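Local coordinates for protein N5-Carboxyaminoimidazole ribonucleotide synthetase (Staphylococcus aureus subsp. aureus, PDB 3ORQ) that catalyses the ATP-dependent carboxylation of 5-aminoimidazole ribonucleotide with bicarbonate to N5-carboxyaminoimidazole ribonucleotide, a step of purine biosynthesis, at residues A[62-65]-A[66-70]; A[88-91]-A[92-96]. All coordinates share one frame; numbering follows the deposited sequence.

Contact 1 of 2, residues A[62-65]-A[66-70]; sequences DDEK and ALNQL
D63 and A66 meet at the N-cap of helix 64-73, in the Rossmann-like preATP-grasp domain of this ATP-grasp enzyme. D63 is the capping residue. Its OD1 takes the backbone N-H of A66 at 3.3 Å, and the bond is nearly straight. The carboxylate is not met in its own plane: A66 N stands above it, 63° out. CG of D63 lies opposite its own backbone N (chi1 -180°), which swings the carboxylate back over the first turn. There CG also rests on the methyl group of A66, with D63 CG to A66 CB at 3.7 Å. A negative group at this end would suit the positive end of the helix dipole.

The backbone of D63 is used as well. Its carbonyl O accepts from L67 N at 3.0 Å, and L67 CG packs against the same oxygen. Two residues further along, Q69 N bonds to K65 O, also at 3.0 Å. A66 and L67 face inward against L41 of strand 37-42.

The carbonyl of E64 is held twice. N68 N reaches E64 O at 3.0 Å, and N68 ND2 reaches E64 O at 3.2 Å. The two donors come from opposite faces of the carbonyl plane. The oxygen lies almost in the amide plane of N68, so the side-chain bond holds that amide in a fixed rotation. The amide oxygen of N68 is satisfied by a hydrogen bond with the hydroxyl of Y96, and E64 OE1 has a weak bond from Q88 NE2. E64 and N68 run side by side, pointing the same way, and the amide nitrogen lies beside the glutamate chain, E64 CG to N68 ND2 3.9 Å.

Contact 2 of 2, residues A[88-91]-A[92-96]; sequences QLKL and LCEKY
K90 and E94 form an i to i+4 salt bridge on the outer face of helix 86-95, in the preATP-grasp domain. K90 NZ meets E94 OE2 at 2.5 Å, on the syn side and 18° out of the carboxylate plane. This is unusually short, so the length is doubtful. The lysine chain runs extended to CE and bends only at its last torsion (chi4 -70°), which turns the amine toward the acid. E94 lies over the preceding turn, CG beside its own backbone N, and E94 CG sits 3.2 Å from K90 O. L91, also exposed, touches the acid through its CD2.

The opposite part is tight. L89 and L92 are buried. L92 packs on L67 of helix 64-73 and on I98, while L89 meets I84 and Y102. C93 N bonds to L89 O at 2.8 Å. C93 SG adds an apolar touch to L89 CG.

At the C-terminal end K95 N bonds to L91 O weakly and also to L92 O (i+3). Y96 N gives L92 O its i to i+4 bond. K95 CG lies over the Y96 ring, toward its rim. K95 NZ donates to Y96 OH at 3.1 Å, and that hydroxyl also bonds N68 OD1.

Contacts 1 and 2 lie on neighbouring helices, 64-73 and 86-95, of the same domain, with centres about 11 Å apart. Both are partly buried and away from the ADP and magnesium sites. Each has an apolar side and an exposed polar side. The inner side of contact 1 rests on the parallel sheet, whereas that of contact 2 packs on helix 64-73 and nearby loops. Contact 1 is the start of its helix, and its polar chemistry is capping and a doubly used backbone acceptor. Contact 2 reaches the other end of its helix and carries an ion pair on its solvent side. Between the helices, E64 CB packs on Q88 OE1 at 3.3 Å.

Contact 1 of 2, residues A[62-65]-A[66-70]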
ATOM      1  N   ASP A  62      23.728  -0.415 -18.335  1.00 19.75           N
ATOM      2  CA  ASP A  62      24.327  -0.837 -19.615  1.00 21.42           C
ATOM      3  C   ASP A  62      24.995  -2.221 -19.510  1.00 20.87           C
ATOM      4  O   ASP A  62      25.480  -2.737 -20.508  1.00 22.66           O
ATOM      5  CB  ASP A  62      25.372   0.191 -20.093  1.00 22.55           C
ATOM      6  CG  ASP A  62      26.480   0.431 -19.044  1.00 28.90           C
ATOM      7  OD1 ASP A  62      26.119   0.612 -17.867  1.00 33.04           O
ATOM      8  OD2 ASP A  62      27.701   0.453 -19.364  1.00 33.61           O
ATOM      9  N   ASP A  63      25.024  -2.808 -18.309  1.00 18.34           N
ATOM     10  CA  ASP A  63      25.758  -4.049 -18.036  1.00 16.06           C
ATOM     11  C   ASP A  63      24.962  -5.265 -18.546  1.00 16.61           C
ATOM     12  O   ASP A  63      23.974  -5.703 -17.927  1.00 15.80           O
ATOM     13  CB  ASP A  63      26.070  -4.101 -16.538  1.00 15.75           C
ATOM     14  CG  ASP A  63      26.850  -5.344 -16.102  1.00 16.27           C
ATOM     15  OD1 ASP A  63      26.899  -6.342 -16.831  1.00 17.39           O
ATOM     16  OD2 ASP A  63      27.412  -5.325 -14.980  1.00 15.02           O
ATOM     17  N   GLU A  64      25.399  -5.798 -19.690  1.00 15.14           N
ATOM     18  CA  GLU A  64      24.701  -6.861 -20.420  1.00 15.03           C
ATOM     19  C   GLU A  64      24.636  -8.202 -19.677  1.00 14.17           C
ATOM     20  O   GLU A  64      23.617  -8.895 -19.754  1.00 12.45           O
ATOM     21  CB  GLU A  64      25.323  -7.045 -21.835  1.00 16.19           C
ATOM     22  CG  GLU A  64      24.608  -8.075 -22.730  1.00 19.54           C
ATOM     23  CD  GLU A  64      25.141  -8.147 -24.191  1.00 29.28           C
ATOM     24  OE1 GLU A  64      25.696  -7.137 -24.727  1.00 32.20           O
ATOM     25  OE2 GLU A  64      24.989  -9.231 -24.805  1.00 29.27           O
ATOM     26  N   LYS A  65      25.711  -8.566 -18.974  1.00 15.31           N
ATOM     27  CA  LYS A  65      25.709  -9.816 -18.199  1.00 17.34           C
ATOM     28  C   LYS A  65      24.647  -9.754 -17.095  1.00 15.59           C
ATOM     29  O   LYS A  65      23.918 -10.714 -16.856  1.00 15.59           O
ATOM     30  CB  LYS A  65      27.077 -10.126 -17.551  1.00 18.41           C
ATOM     31  CG  LYS A  65      28.275 -10.115 -18.479  1.00 24.26           C
ATOM     32  CD  LYS A  65      28.508 -11.459 -19.148  1.00 29.16           C
ATOM     33  CE  LYS A  65      29.828 -11.453 -19.944  1.00 30.42           C
ATOM     34  NZ  LYS A  65      29.955 -12.642 -20.828  1.00 31.09           N
ATOM     35  N   ALA A  66      24.610  -8.625 -16.403  1.00 13.74           N
ATOM     36  CA  ALA A  66      23.691  -8.448 -15.280  1.00 12.96           C
ATOM     37  C   ALA A  66      22.243  -8.404 -15.781  1.00 12.33           C
ATOM     38  O   ALA A  66      21.384  -9.042 -15.184  1.00 10.47           O
ATOM     39  CB  ALA A  66      24.017  -7.218 -14.524  1.00 11.25           C
ATOM     40  N   LEU A  67      21.993  -7.691 -16.889  1.00 11.18           N
ATOM     41  CA  LEU A  67      20.628  -7.631 -17.428  1.00 11.27           C
ATOM     42  C   LEU A  67      20.169  -9.047 -17.837  1.00 10.71           C
ATOM     43  O   LEU A  67      19.017  -9.418 -17.598  1.00  9.32           O
ATOM     44  CB  LEU A  67      20.492  -6.622 -18.574  1.00 11.70           C
ATOM     45  CG  LEU A  67      20.687  -5.129 -18.257  1.00 11.80           C
ATOM     46  CD1 LEU A  67      20.938  -4.328 -19.548  1.00  9.86           C
ATOM     47  CD2 LEU A  67      19.501  -4.530 -17.465  1.00  8.68           C
ATOM     48  N   ASN A  68      21.088  -9.855 -18.387  1.00  7.54           N
ATOM     49  CA  ASN A  68      20.751 -11.230 -18.677  1.00  8.94           C
ATOM     50  C   ASN A  68      20.456 -12.123 -17.465  1.00 10.48           C
ATOM     51  O   ASN A  68      19.528 -12.939 -17.503  1.00  9.87           O
ATOM     52  CB  ASN A  68      21.757 -11.862 -19.607  1.00  9.72           C
ATOM     53  CG  ASN A  68      21.343 -11.713 -21.044  1.00 18.19           C
ATOM     54  OD1 ASN A  68      20.599 -12.561 -21.572  1.00 24.39           O
ATOM     55  ND2 ASN A  68      21.784 -10.612 -21.693  1.00 18.35           N
ATOM     56  N   GLN A  69      21.253 -11.970 -16.407  1.00 10.38           N
ATOM     57  CA  GLN A  69      20.947 -12.597 -15.138  1.00 12.11           C
ATOM     58  C   GLN A  69      19.561 -12.188 -14.626  1.00 11.06           C
ATOM     59  O   GLN A  69      18.809 -13.019 -14.130  1.00 11.77           O
ATOM     60  CB  GLN A  69      22.039 -12.304 -14.105  1.00 13.73           C
ATOM     61  CG  GLN A  69      23.259 -13.237 -14.251  1.00 21.77           C
ATOM     62  CD  GLN A  69      22.874 -14.737 -14.139  1.00 28.09           C
ATOM     63  OE1 GLN A  69      22.769 -15.449 -15.145  1.00 29.45           O
ATOM     64  NE2 GLN A  69      22.649 -15.200 -12.909  1.00 30.01           N
ATOM     65  N   LEU A  70      19.211 -10.920 -14.779  1.00  9.50           N
ATOM     66  CA  LEU A  70      17.879 -10.481 -14.428  1.00  7.71           C
ATOM     67  C   LEU A  70      16.817 -11.259 -15.218  1.00  7.69           C
ATOM     68  O   LEU A  70      15.851 -11.773 -14.641  1.00  6.43           O
ATOM     69  CB  LEU A  70      17.714  -8.986 -14.636  1.00  8.03           C
ATOM     70  CG  LEU A  70      16.328  -8.466 -14.251  1.00  8.54           C
ATOM     71  CD1 LEU A  70      16.114  -8.580 -12.739  1.00  6.57           C
ATOM     72  CD2 LEU A  70      16.223  -7.049 -14.664  1.00  7.72           C
TER

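Contact 2 of 2, residues A[88-91]-A[92-96]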
ATOM      1  N   GLN A  88      20.212  -2.355 -25.871  1.00 20.99           N
ATOM      2  CA  GLN A  88      20.317  -3.422 -24.886  1.00 19.83           C
ATOM      3  C   GLN A  88      18.932  -4.060 -24.651  1.00 16.88           C
ATOM      4  O   GLN A  88      18.801  -5.275 -24.534  1.00 14.97           O
ATOM      5  CB  GLN A  88      20.883  -2.895 -23.560  1.00 20.62           C
ATOM      6  CG  GLN A  88      22.406  -2.942 -23.455  1.00 27.51           C
ATOM      7  CD  GLN A  88      22.980  -4.325 -23.748  1.00 31.10           C
ATOM      8  OE1 GLN A  88      22.754  -5.274 -23.002  1.00 31.59           O
ATOM      9  NE2 GLN A  88      23.721  -4.440 -24.848  1.00 34.37           N
ATOM     10  N   LEU A  89      17.921  -3.204 -24.567  1.00 13.11           N
ATOM     11  CA  LEU A  89      16.583  -3.603 -24.234  1.00 10.80           C
ATOM     12  C   LEU A  89      15.976  -4.428 -25.394  1.00 11.61           C
ATOM     13  O   LEU A  89      15.250  -5.388 -25.156  1.00  8.74           O
ATOM     14  CB  LEU A  89      15.759  -2.356 -23.939  1.00  9.11           C
ATOM     15  CG  LEU A  89      14.298  -2.487 -23.511  1.00 10.81           C
ATOM     16  CD1 LEU A  89      14.202  -3.342 -22.231  1.00 11.77           C
ATOM     17  CD2 LEU A  89      13.678  -1.100 -23.291  1.00  7.94           C
ATOM     18  N   LYS A  90      16.305  -4.067 -26.640  1.00 11.81           N
ATOM     19  CA  LYS A  90      15.867  -4.858 -27.804  1.00 11.52           C
ATOM     20  C   LYS A  90      16.399  -6.296 -27.719  1.00 11.34           C
ATOM     21  O   LYS A  90      15.634  -7.231 -27.794  1.00 11.79           O
ATOM     22  CB  LYS A  90      16.222  -4.173 -29.148  1.00 10.69           C
ATOM     23  CG  LYS A  90      15.865  -4.996 -30.377  1.00 10.80           C
ATOM     24  CD  LYS A  90      16.070  -4.234 -31.683  1.00 16.75           C
ATOM     25  CE  LYS A  90      15.779  -5.132 -32.927  1.00 18.16           C
ATOM     26  NZ  LYS A  90      16.836  -6.192 -33.098  1.00 19.30           N
ATOM     27  N   LEU A  91      17.701  -6.453 -27.511  1.00 12.93           N
ATOM     28  CA  LEU A  91      18.274  -7.762 -27.221  1.00 14.94           C
ATOM     29  C   LEU A  91      17.531  -8.552 -26.128  1.00 14.69           C
ATOM     30  O   LEU A  91      17.330  -9.734 -26.268  1.00 15.71           O
ATOM     31  CB  LEU A  91      19.726  -7.621 -26.792  1.00 14.40           C
ATOM     32  CG  LEU A  91      20.695  -7.248 -27.904  1.00 18.65           C
ATOM     33  CD1 LEU A  91      22.117  -7.544 -27.411  1.00 17.79           C
ATOM     34  CD2 LEU A  91      20.363  -7.976 -29.249  1.00 18.81           C
ATOM     35  N   LEU A  92      17.139  -7.887 -25.051  1.00 14.32           N
ATOM     36  CA  LEU A  92      16.448  -8.522 -23.934  1.00 14.29           C
ATOM     37  C   LEU A  92      15.002  -8.911 -24.272  1.00 14.28           C
ATOM     38  O   LEU A  92      14.559  -9.969 -23.865  1.00 13.06           O
ATOM     39  CB  LEU A  92      16.435  -7.597 -22.728  1.00 15.86           C
ATOM     40  CG  LEU A  92      17.622  -7.529 -21.777  1.00 20.63           C
ATOM     41  CD1 LEU A  92      17.239  -6.576 -20.641  1.00 21.23           C
ATOM     42  CD2 LEU A  92      18.054  -8.912 -21.207  1.00 20.78           C
ATOM     43  N   CYS A  93      14.290  -8.061 -25.023  1.00 14.14           N
ATOM     44  CA  CYS A  93      12.921  -8.336 -25.442  1.00 15.14           C
ATOM     45  C   CYS A  93      12.911  -9.560 -26.282  1.00 14.54           C
ATOM     46  O   CYS A  93      11.936 -10.304 -26.273  1.00 13.74           O
ATOM     47  CB  CYS A  93      12.357  -7.220 -26.322  1.00 16.68           C
ATOM     48  SG  CYS A  93      12.037  -5.777 -25.433  1.00 23.27           S
ATOM     49  N   GLU A  94      14.006  -9.751 -27.016  1.00 13.15           N
ATOM     50  CA  GLU A  94      14.077 -10.857 -27.969  1.00 14.39           C
ATOM     51  C   GLU A  94      14.302 -12.183 -27.243  1.00 13.57           C
ATOM     52  O   GLU A  94      13.897 -13.212 -27.746  1.00 14.67           O
ATOM     53  CB  GLU A  94      15.140 -10.609 -29.072  1.00 13.14           C
ATOM     54  CG  GLU A  94      14.820  -9.407 -30.004  1.00 16.75           C
ATOM     55  CD  GLU A  94      16.026  -8.911 -30.869  1.00 18.20           C
ATOM     56  OE1 GLU A  94      17.198  -9.306 -30.632  1.00 21.64           O
ATOM     57  OE2 GLU A  94      15.796  -8.117 -31.797  1.00 17.25           O
ATOM     58  N   LYS A  95      14.923 -12.158 -26.070  1.00 13.31           N
ATOM     59  CA  LYS A  95      15.211 -13.389 -25.361  1.00 15.40           C
ATOM     60  C   LYS A  95      14.262 -13.655 -24.186  1.00 14.99           C
ATOM     61  O   LYS A  95      14.013 -14.802 -23.843  1.00 15.96           O
ATOM     62  CB  LYS A  95      16.652 -13.372 -24.856  1.00 19.37           C
ATOM     63  CG  LYS A  95      17.152 -14.718 -24.372  1.00 24.47           C
ATOM     64  CD  LYS A  95      18.648 -14.675 -23.993  1.00 33.29           C
ATOM     65  CE  LYS A  95      19.173 -16.086 -23.657  1.00 37.84           C
ATOM     66  NZ  LYS A  95      20.228 -16.087 -22.588  1.00 40.97           N
ATOM     67  N   TYR A  96      13.728 -12.602 -23.573  1.00 11.59           N
ATOM     68  CA  TYR A  96      12.859 -12.753 -22.410  1.00  9.97           C
ATOM     69  C   TYR A  96      11.521 -12.074 -22.590  1.00  8.02           C
ATOM     70  O   TYR A  96      11.285 -11.459 -23.587  1.00  8.42           O
ATOM     71  CB  TYR A  96      13.552 -12.190 -21.172  1.00 10.47           C
ATOM     72  CG  TYR A  96      14.945 -12.727 -20.987  1.00 13.81           C
ATOM     73  CD1 TYR A  96      15.153 -13.993 -20.403  1.00 15.91           C
ATOM     74  CD2 TYR A  96      16.068 -11.983 -21.413  1.00 14.25           C
ATOM     75  CE1 TYR A  96      16.449 -14.520 -20.262  1.00 19.47           C
ATOM     76  CE2 TYR A  96      17.355 -12.486 -21.266  1.00 17.38           C
ATOM     77  CZ  TYR A  96      17.544 -13.762 -20.702  1.00 21.97           C
ATOM     78  OH  TYR A  96      18.824 -14.266 -20.553  1.00 27.47           O
TER